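Local coordinates for aluminum resistance protein (Clostridium novyi, PDB 3I16) that is probably a pyridoxal-5'-phosphate-dependent carbon-sulfur lyase of the methionine gamma-lyase family, named for its association with aluminum resistance, at residues A308-R313 with H413-I418; A318-M323 with I420-I425. All coordinates share one frame; numbering follows the deposited sequence.

Interaction 1 (A308-R313 with H413-I418); sequences AILCSR and HAKIGI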
ATOM      1  N   ALA B 308       0.181 -24.693 -21.932  1.00 10.72           N
ATOM      2  CA  ALA B 308       0.104 -26.111 -21.569  1.00 10.57           C
ATOM      3  C   ALA B 308      -0.036 -27.006 -22.806  1.00 11.38           C
ATOM      4  O   ALA B 308       0.620 -28.050 -22.913  1.00 11.44           O
ATOM      5  CB  ALA B 308      -1.070 -26.363 -20.594  1.00  9.58           C
ATOM      6  N   ILE B 309      -0.881 -26.577 -23.745  1.00 11.97           N
ATOM      7  CA  ILE B 309      -1.127 -27.347 -24.964  1.00 12.42           C
ATOM      8  C   ILE B 309       0.140 -27.394 -25.823  1.00 11.24           C
ATOM      9  O   ILE B 309       0.507 -28.452 -26.342  1.00 11.58           O
ATOM     10  CB  ILE B 309      -2.334 -26.769 -25.764  1.00 12.82           C
ATOM     11  CG1 ILE B 309      -3.621 -26.869 -24.907  1.00 14.88           C
ATOM     12  CG2 ILE B 309      -2.484 -27.504 -27.060  1.00 12.56           C
ATOM     13  CD1 ILE B 309      -4.839 -26.091 -25.432  1.00 16.92           C
ATOM     14  N   LEU B 310       0.807 -26.254 -25.972  1.00 10.35           N
ATOM     15  CA  LEU B 310       2.078 -26.212 -26.695  1.00 10.50           C
ATOM     16  C   LEU B 310       3.113 -27.135 -26.015  1.00 10.36           C
ATOM     17  O   LEU B 310       3.835 -27.846 -26.683  1.00  8.55           O
ATOM     18  CB  LEU B 310       2.629 -24.803 -26.743  1.00  8.69           C
ATOM     19  CG  LEU B 310       4.096 -24.629 -27.168  1.00 14.24           C
ATOM     20  CD1 LEU B 310       4.286 -25.067 -28.598  1.00  6.63           C
ATOM     21  CD2 LEU B 310       4.506 -23.153 -26.955  1.00  6.49           C
ATOM     22  N   CYS B 311       3.206 -27.046 -24.687  1.00 10.85           N
ATOM     23  CA  CYS B 311       4.132 -27.876 -23.937  1.00  9.69           C
ATOM     24  C   CYS B 311       3.813 -29.339 -24.225  1.00  9.38           C
ATOM     25  O   CYS B 311       4.701 -30.092 -24.544  1.00  9.25           O
ATOM     26  CB  CYS B 311       4.018 -27.589 -22.444  1.00 12.97           C
ATOM     27  SG  CYS B 311       5.158 -28.597 -21.452  1.00 14.43           S
ATOM     28  N   SER B 312       2.536 -29.717 -24.155  1.00 10.47           N
ATOM     29  CA  SER B 312       2.130 -31.092 -24.441  1.00  9.11           C
ATOM     30  C   SER B 312       2.656 -31.585 -25.795  1.00  9.28           C
ATOM     31  O   SER B 312       3.328 -32.646 -25.894  1.00  8.68           O
ATOM     32  CB  SER B 312       0.603 -31.195 -24.423  1.00 11.21           C
ATOM     33  OG  SER B 312       0.135 -32.492 -24.747  1.00 11.20           O
ATOM     34  N   ARG B 313       2.355 -30.834 -26.850  1.00  7.63           N
ATOM     35  CA  ARG B 313       2.728 -31.291 -28.183  1.00  7.57           C
ATOM     36  C   ARG B 313       4.243 -31.223 -28.433  1.00  7.20           C
ATOM     37  O   ARG B 313       4.797 -32.155 -28.968  1.00  8.27           O
ATOM     38  CB  ARG B 313       1.953 -30.525 -29.258  1.00  8.95           C
ATOM     39  CG  ARG B 313       2.161 -31.043 -30.677  1.00  8.05           C
ATOM     40  CD  ARG B 313       1.890 -32.541 -30.798  1.00  9.88           C
ATOM     41  NE  ARG B 313       1.801 -32.924 -32.193  1.00  7.20           N
ATOM     42  CZ  ARG B 313       1.559 -34.147 -32.648  1.00  8.17           C
ATOM     43  NH1 ARG B 313       1.354 -35.169 -31.820  1.00 10.83           N
ATOM     44  NH2 ARG B 313       1.502 -34.338 -33.966  1.00  8.81           N
ATOM     45  N   HIS B 413       5.276 -15.633 -23.312  1.00 11.70           N
ATOM     46  CA  HIS B 413       6.220 -15.964 -22.250  1.00 12.16           C
ATOM     47  C   HIS B 413       6.278 -17.486 -21.981  1.00 11.28           C
ATOM     48  O   HIS B 413       7.365 -18.046 -21.874  1.00 10.51           O
ATOM     49  CB  HIS B 413       5.950 -15.194 -20.969  1.00 10.20           C
ATOM     50  CG  HIS B 413       6.866 -15.569 -19.847  1.00 12.43           C
ATOM     51  ND1 HIS B 413       6.414 -15.849 -18.573  1.00 14.32           N
ATOM     52  CD2 HIS B 413       8.207 -15.765 -19.823  1.00 15.69           C
ATOM     53  CE1 HIS B 413       7.443 -16.164 -17.803  1.00 18.86           C
ATOM     54  NE2 HIS B 413       8.540 -16.142 -18.540  1.00 18.80           N
ATOM     55  N   ALA B 414       5.130 -18.151 -21.873  1.00 11.80           N
ATOM     56  CA  ALA B 414       5.145 -19.590 -21.641  1.00 11.37           C
ATOM     57  C   ALA B 414       5.953 -20.270 -22.753  1.00 12.44           C
ATOM     58  O   ALA B 414       6.760 -21.142 -22.483  1.00 10.36           O
ATOM     59  CB  ALA B 414       3.727 -20.158 -21.563  1.00 12.24           C
ATOM     60  N   LYS B 415       5.730 -19.841 -23.994  1.00 11.97           N
ATOM     61  CA  LYS B 415       6.467 -20.349 -25.162  1.00 14.05           C
ATOM     62  C   LYS B 415       7.985 -20.203 -25.006  1.00 12.44           C
ATOM     63  O   LYS B 415       8.721 -21.163 -25.172  1.00 12.46           O
ATOM     64  CB  LYS B 415       6.004 -19.574 -26.398  1.00 13.36           C
ATOM     65  CG  LYS B 415       6.750 -19.799 -27.702  1.00 17.86           C
ATOM     66  CD  LYS B 415       6.501 -18.610 -28.649  1.00 16.59           C
ATOM     67  CE  LYS B 415       5.036 -18.427 -29.001  1.00 13.31           C
ATOM     68  NZ  LYS B 415       4.792 -17.182 -29.805  1.00 17.91           N
ATOM     69  N   ILE B 416       8.437 -19.004 -24.683  1.00 11.49           N
ATOM     70  CA  ILE B 416       9.873 -18.729 -24.549  1.00 11.65           C
ATOM     71  C   ILE B 416      10.479 -19.620 -23.461  1.00 12.15           C
ATOM     72  O   ILE B 416      11.521 -20.243 -23.663  1.00 12.00           O
ATOM     73  CB  ILE B 416      10.135 -17.239 -24.216  1.00 10.70           C
ATOM     74  CG1 ILE B 416       9.726 -16.324 -25.369  1.00 14.06           C
ATOM     75  CG2 ILE B 416      11.623 -17.014 -23.859  1.00  6.10           C
ATOM     76  CD1 ILE B 416       9.430 -14.866 -24.904  1.00 12.34           C
ATOM     77  N   GLY B 417       9.796 -19.723 -22.323  1.00 11.40           N
ATOM     78  CA  GLY B 417      10.263 -20.585 -21.232  1.00 13.28           C
ATOM     79  C   GLY B 417      10.371 -22.058 -21.584  1.00 13.79           C
ATOM     80  O   GLY B 417      11.333 -22.722 -21.199  1.00 14.11           O
ATOM     81  N   ILE B 418       9.391 -22.553 -22.335  1.00 14.61           N
ATOM     82  CA  ILE B 418       9.353 -23.945 -22.759  1.00 13.21           C
ATOM     83  C   ILE B 418      10.538 -24.201 -23.682  1.00 12.47           C
ATOM     84  O   ILE B 418      11.236 -25.201 -23.547  1.00 11.70           O
ATOM     85  CB  ILE B 418       7.991 -24.288 -23.438  1.00 11.98           C
ATOM     86  CG1 ILE B 418       6.848 -24.305 -22.391  1.00 15.92           C
ATOM     87  CG2 ILE B 418       8.036 -25.629 -24.062  1.00 11.03           C
ATOM     88  CD1 ILE B 418       5.433 -24.177 -23.001  1.00  9.40           C
TER
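Leu-310 and Cys-311 on one helix face Lys-415 and Ile-418 on another, the two segment axes running in nearly the same direction at 27° and approaching to 9.8 Å. The backbones are nearest at Cys-311 and Ile-418, whose CA atoms lie 6.6 Å apart. Contact is apolar and rests on one side chain from each helix. Ile-418 extends CG1 beside its own backbone N and away from its carbonyl carbon (chi1 -70°), which carries the methyl CD1 out to the other helix. Ile-418 CD1 sits 3.7 Å from Cys-311 CB and 4.0 Å from Cys-311 N, so it touches the root of the cysteine rather than its sulfur. Leu-310 CD2 lies over the base of Lys-415, 3.9 Å from its CA and equally close to its CB. Leu-310 CD2 also lies 4.2 Å from Ile-418 CD1, joining the two patches. Lys-415 gives only its aliphatic root to this packing; its chain bends at chi3 and leads the ammonium away to salt bridges with Asp-412 and with Glu-42 of the second subunit. The pairing of helices 287-318 and 411-425 is consistent with the smaller C-terminal part of a fold type I PLP enzyme. Helix 17-54 covers it through Ile-30 on Leu-310 and Tyr-23 on Lys-415, while strand 335-338 packs against Cys-311 through Gln-335 and Ile-337.

Interaction 2 (A318-M323 with I420-I425); sequences AGFEVM and IALSRI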
ATOM      1  N   ALA B 318       9.185 -34.309 -29.057  1.00  7.36           N
ATOM      2  CA  ALA B 318      10.569 -34.469 -28.562  1.00  9.59           C
ATOM      3  C   ALA B 318      10.840 -35.898 -28.094  1.00 12.12           C
ATOM      4  O   ALA B 318      11.984 -36.343 -28.121  1.00 13.83           O
ATOM      5  CB  ALA B 318      10.868 -33.467 -27.438  1.00  9.10           C
ATOM      6  N   GLY B 319       9.790 -36.621 -27.705  1.00 11.37           N
ATOM      7  CA  GLY B 319       9.910 -38.027 -27.324  1.00 13.13           C
ATOM      8  C   GLY B 319       9.502 -38.387 -25.901  1.00 13.20           C
ATOM      9  O   GLY B 319       9.718 -39.507 -25.482  1.00 12.80           O
ATOM     10  N   PHE B 320       8.903 -37.455 -25.172  1.00 11.87           N
ATOM     11  CA  PHE B 320       8.476 -37.702 -23.802  1.00 14.55           C
ATOM     12  C   PHE B 320       6.985 -38.035 -23.720  1.00 16.69           C
ATOM     13  O   PHE B 320       6.196 -37.540 -24.529  1.00 15.80           O
ATOM     14  CB  PHE B 320       8.738 -36.448 -22.966  1.00 12.99           C
ATOM     15  CG  PHE B 320      10.160 -36.000 -23.004  1.00 13.79           C
ATOM     16  CD1 PHE B 320      11.132 -36.692 -22.293  1.00 17.04           C
ATOM     17  CD2 PHE B 320      10.545 -34.909 -23.774  1.00 12.80           C
ATOM     18  CE1 PHE B 320      12.466 -36.291 -22.358  1.00 18.94           C
ATOM     19  CE2 PHE B 320      11.863 -34.490 -23.819  1.00 17.69           C
ATOM     20  CZ  PHE B 320      12.827 -35.185 -23.116  1.00 18.44           C
ATOM     21  N   GLU B 321       6.603 -38.862 -22.748  1.00 14.74           N
ATOM     22  CA  GLU B 321       5.198 -39.133 -22.517  1.00 14.01           C
ATOM     23  C   GLU B 321       4.629 -37.900 -21.841  1.00 12.08           C
ATOM     24  O   GLU B 321       5.268 -37.309 -20.965  1.00 13.14           O
ATOM     25  CB  GLU B 321       4.975 -40.325 -21.603  1.00 14.38           C
ATOM     26  CG  GLU B 321       5.245 -41.666 -22.191  1.00 24.17           C
ATOM     27  CD  GLU B 321       4.932 -42.765 -21.186  1.00 32.14           C
ATOM     28  OE1 GLU B 321       3.774 -42.833 -20.680  1.00 38.67           O
ATOM     29  OE2 GLU B 321       5.861 -43.540 -20.894  1.00 37.17           O
ATOM     30  N   VAL B 322       3.413 -37.544 -22.217  1.00 10.64           N
ATOM     31  CA  VAL B 322       2.749 -36.360 -21.692  1.00 11.17           C
ATOM     32  C   VAL B 322       1.318 -36.706 -21.288  1.00 12.06           C
ATOM     33  O   VAL B 322       0.717 -37.610 -21.850  1.00 13.53           O
ATOM     34  CB  VAL B 322       2.741 -35.218 -22.740  1.00 11.25           C
ATOM     35  CG1 VAL B 322       4.185 -34.759 -23.038  1.00 11.64           C
ATOM     36  CG2 VAL B 322       2.013 -35.651 -24.037  1.00  7.75           C
HETATM   37  N   MSE B 323       0.786 -35.965 -20.325  1.00 12.42           N
HETATM   38  CA  MSE B 323      -0.565 -36.159 -19.807  1.00 12.38           C
HETATM   39  C   MSE B 323      -1.066 -34.786 -19.431  1.00 12.34           C
HETATM   40  O   MSE B 323      -0.468 -34.136 -18.586  1.00 11.55           O
HETATM   41  CB  MSE B 323      -0.524 -37.059 -18.569  1.00 15.17           C
HETATM   42  CG  MSE B 323      -1.807 -37.104 -17.712  1.00 16.58           C
HETATM   43 SE   MSE B 323      -3.239 -37.882 -18.688  0.75 17.02          SE
HETATM   44  CE  MSE B 323      -2.596 -39.689 -18.880  1.00 14.55           C
ATOM     45  N   ILE B 420      13.464 -22.530 -23.827  1.00 11.66           N
ATOM     46  CA  ILE B 420      14.660 -22.439 -23.003  1.00 13.12           C
ATOM     47  C   ILE B 420      14.859 -23.770 -22.273  1.00 14.93           C
ATOM     48  O   ILE B 420      15.917 -24.383 -22.388  1.00 14.46           O
ATOM     49  CB  ILE B 420      14.566 -21.240 -21.972  1.00 13.78           C
ATOM     50  CG1 ILE B 420      14.625 -19.894 -22.706  1.00 11.21           C
ATOM     51  CG2 ILE B 420      15.714 -21.304 -20.938  1.00 13.96           C
ATOM     52  CD1 ILE B 420      14.240 -18.674 -21.856  1.00 15.78           C
ATOM     53  N   ALA B 421      13.802 -24.244 -21.607  1.00 14.27           N
ATOM     54  CA  ALA B 421      13.859 -25.476 -20.831  1.00 14.86           C
ATOM     55  C   ALA B 421      14.143 -26.707 -21.701  1.00 15.04           C
ATOM     56  O   ALA B 421      15.049 -27.495 -21.410  1.00 17.33           O
ATOM     57  CB  ALA B 421      12.552 -25.657 -20.027  1.00 10.54           C
ATOM     58  N   LEU B 422      13.407 -26.857 -22.792  1.00 14.01           N
ATOM     59  CA  LEU B 422      13.640 -27.988 -23.673  1.00 13.24           C
ATOM     60  C   LEU B 422      15.026 -27.967 -24.268  1.00 12.67           C
ATOM     61  O   LEU B 422      15.638 -29.037 -24.461  1.00 13.62           O
ATOM     62  CB  LEU B 422      12.572 -28.065 -24.788  1.00 14.11           C
ATOM     63  CG  LEU B 422      12.664 -29.256 -25.751  1.00 15.88           C
ATOM     64  CD1 LEU B 422      12.558 -30.573 -25.023  1.00 19.19           C
ATOM     65  CD2 LEU B 422      11.564 -29.161 -26.845  1.00 16.46           C
ATOM     66  N   SER B 423      15.544 -26.784 -24.583  1.00 14.66           N
ATOM     67  CA  SER B 423      16.889 -26.691 -25.178  1.00 15.59           C
ATOM     68  C   SER B 423      17.978 -27.215 -24.225  1.00 18.05           C
ATOM     69  O   SER B 423      19.036 -27.645 -24.685  1.00 16.03           O
ATOM     70  CB  SER B 423      17.207 -25.274 -25.655  1.00 14.11           C
ATOM     71  OG  SER B 423      16.346 -24.898 -26.746  1.00 16.59           O
ATOM     72  N   ARG B 424      17.734 -27.162 -22.920  1.00 19.80           N
ATOM     73  CA  ARG B 424      18.692 -27.761 -21.969  1.00 23.35           C
ATOM     74  C   ARG B 424      18.743 -29.274 -22.080  1.00 24.90           C
ATOM     75  O   ARG B 424      19.772 -29.858 -21.777  1.00 27.90           O
ATOM     76  CB  ARG B 424      18.360 -27.449 -20.522  1.00 22.89           C
ATOM     77  CG  ARG B 424      18.582 -26.037 -20.107  1.00 25.47           C
ATOM     78  CD  ARG B 424      18.029 -25.821 -18.707  1.00 30.13           C
ATOM     79  NE  ARG B 424      18.856 -26.273 -17.580  1.00 33.94           N
ATOM     80  CZ  ARG B 424      19.567 -25.475 -16.766  1.00 36.49           C
ATOM     81  NH1 ARG B 424      19.624 -24.157 -16.944  1.00 37.77           N
ATOM     82  NH2 ARG B 424      20.238 -25.997 -15.741  1.00 37.06           N
ATOM     83  N   ILE B 425      17.661 -29.918 -22.515  1.00 23.97           N
ATOM     84  CA  ILE B 425      17.643 -31.388 -22.581  1.00 23.57           C
ATOM     85  C   ILE B 425      17.617 -31.987 -23.995  1.00 25.17           C
ATOM     86  O   ILE B 425      17.877 -33.176 -24.160  1.00 27.47           O
ATOM     87  CB  ILE B 425      16.504 -31.970 -21.668  1.00 24.03           C
ATOM     88  CG1 ILE B 425      15.098 -31.721 -22.214  1.00 23.25           C
ATOM     89  CG2 ILE B 425      16.554 -31.357 -20.273  1.00 17.40           C
ATOM     90  CD1 ILE B 425      14.030 -32.152 -21.219  1.00 21.97           C
TER
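The ring of Phe-320 meets helix 411-425 with its outer carbons: Leu-422 CD1 lies at the ring edge, near its plane and 4.2 Å from Phe-320 CE2, while Ile-425 CD1 approaches obliquely to 3.8 Å from Phe-320 CZ. A second ring, that of Phe-339, meets Phe-320 edge-to-face and also touches Ile-425. The Phe-320 side chain leaves its backbone with CG beside the N and anti to the carbonyl carbon (chi1 -56°), which places CE2 and CZ against Leu-422 and Ile-425. Ile-425 reaches the ring by placing CG1 between its own backbone N and carbonyl carbon (chi1 71°), a congested setting for a branched side chain; the extended second torsion then carries CD1 out. Leu-422 serves two partners with one methyl, since Leu-422 CD1 also rests 4.1 Å from Ala-318 CB. Those two partners flank Gly-319 in sequence, where helix 287-318 ends in a Schellman motif. Its positive phi, 120°, turns the chain out of the helix, and the CB atoms of Ala-318 and Phe-320 both lie toward helix 411-425. The chain continues into strand 321-323, an outermost strand of the antiparallel sheet within this chain, where Glu-321 and Met-323 form backbone hydrogen bonds with strand 335-338. Helices packed on such a sheet are consistent with the C-terminal domain of a fold type I PLP enzyme. Met-315 of helix 287-318 touches both Phe-320 and Leu-422, Val-19 and Leu-22 of helix 17-54 pack on Leu-422, and helix 342-354 borders helix 411-425 at Ala-421.

Both contacts use helix 411-425, and their centres lie about 10 Å apart. Interaction 1 takes an earlier part of that helix and sets it beside helix 287-318, where all four touching residues are buried; interaction 2 takes residues 420-425, further along it, and meets the end of helix 287-318 and the chain leading into strand 321-323, in a partly buried place. Aliphatic carbons make most of the contact in 308-313 with 413-418, whereas an aromatic ring joins them in 318-323 with 420-425. The second subunit reaches interaction 1, whereas no other protein chain of the assembly touches the segments of interaction 2. They touch where Val-322 CG1 packs 3.7 Å from Ser-312 O.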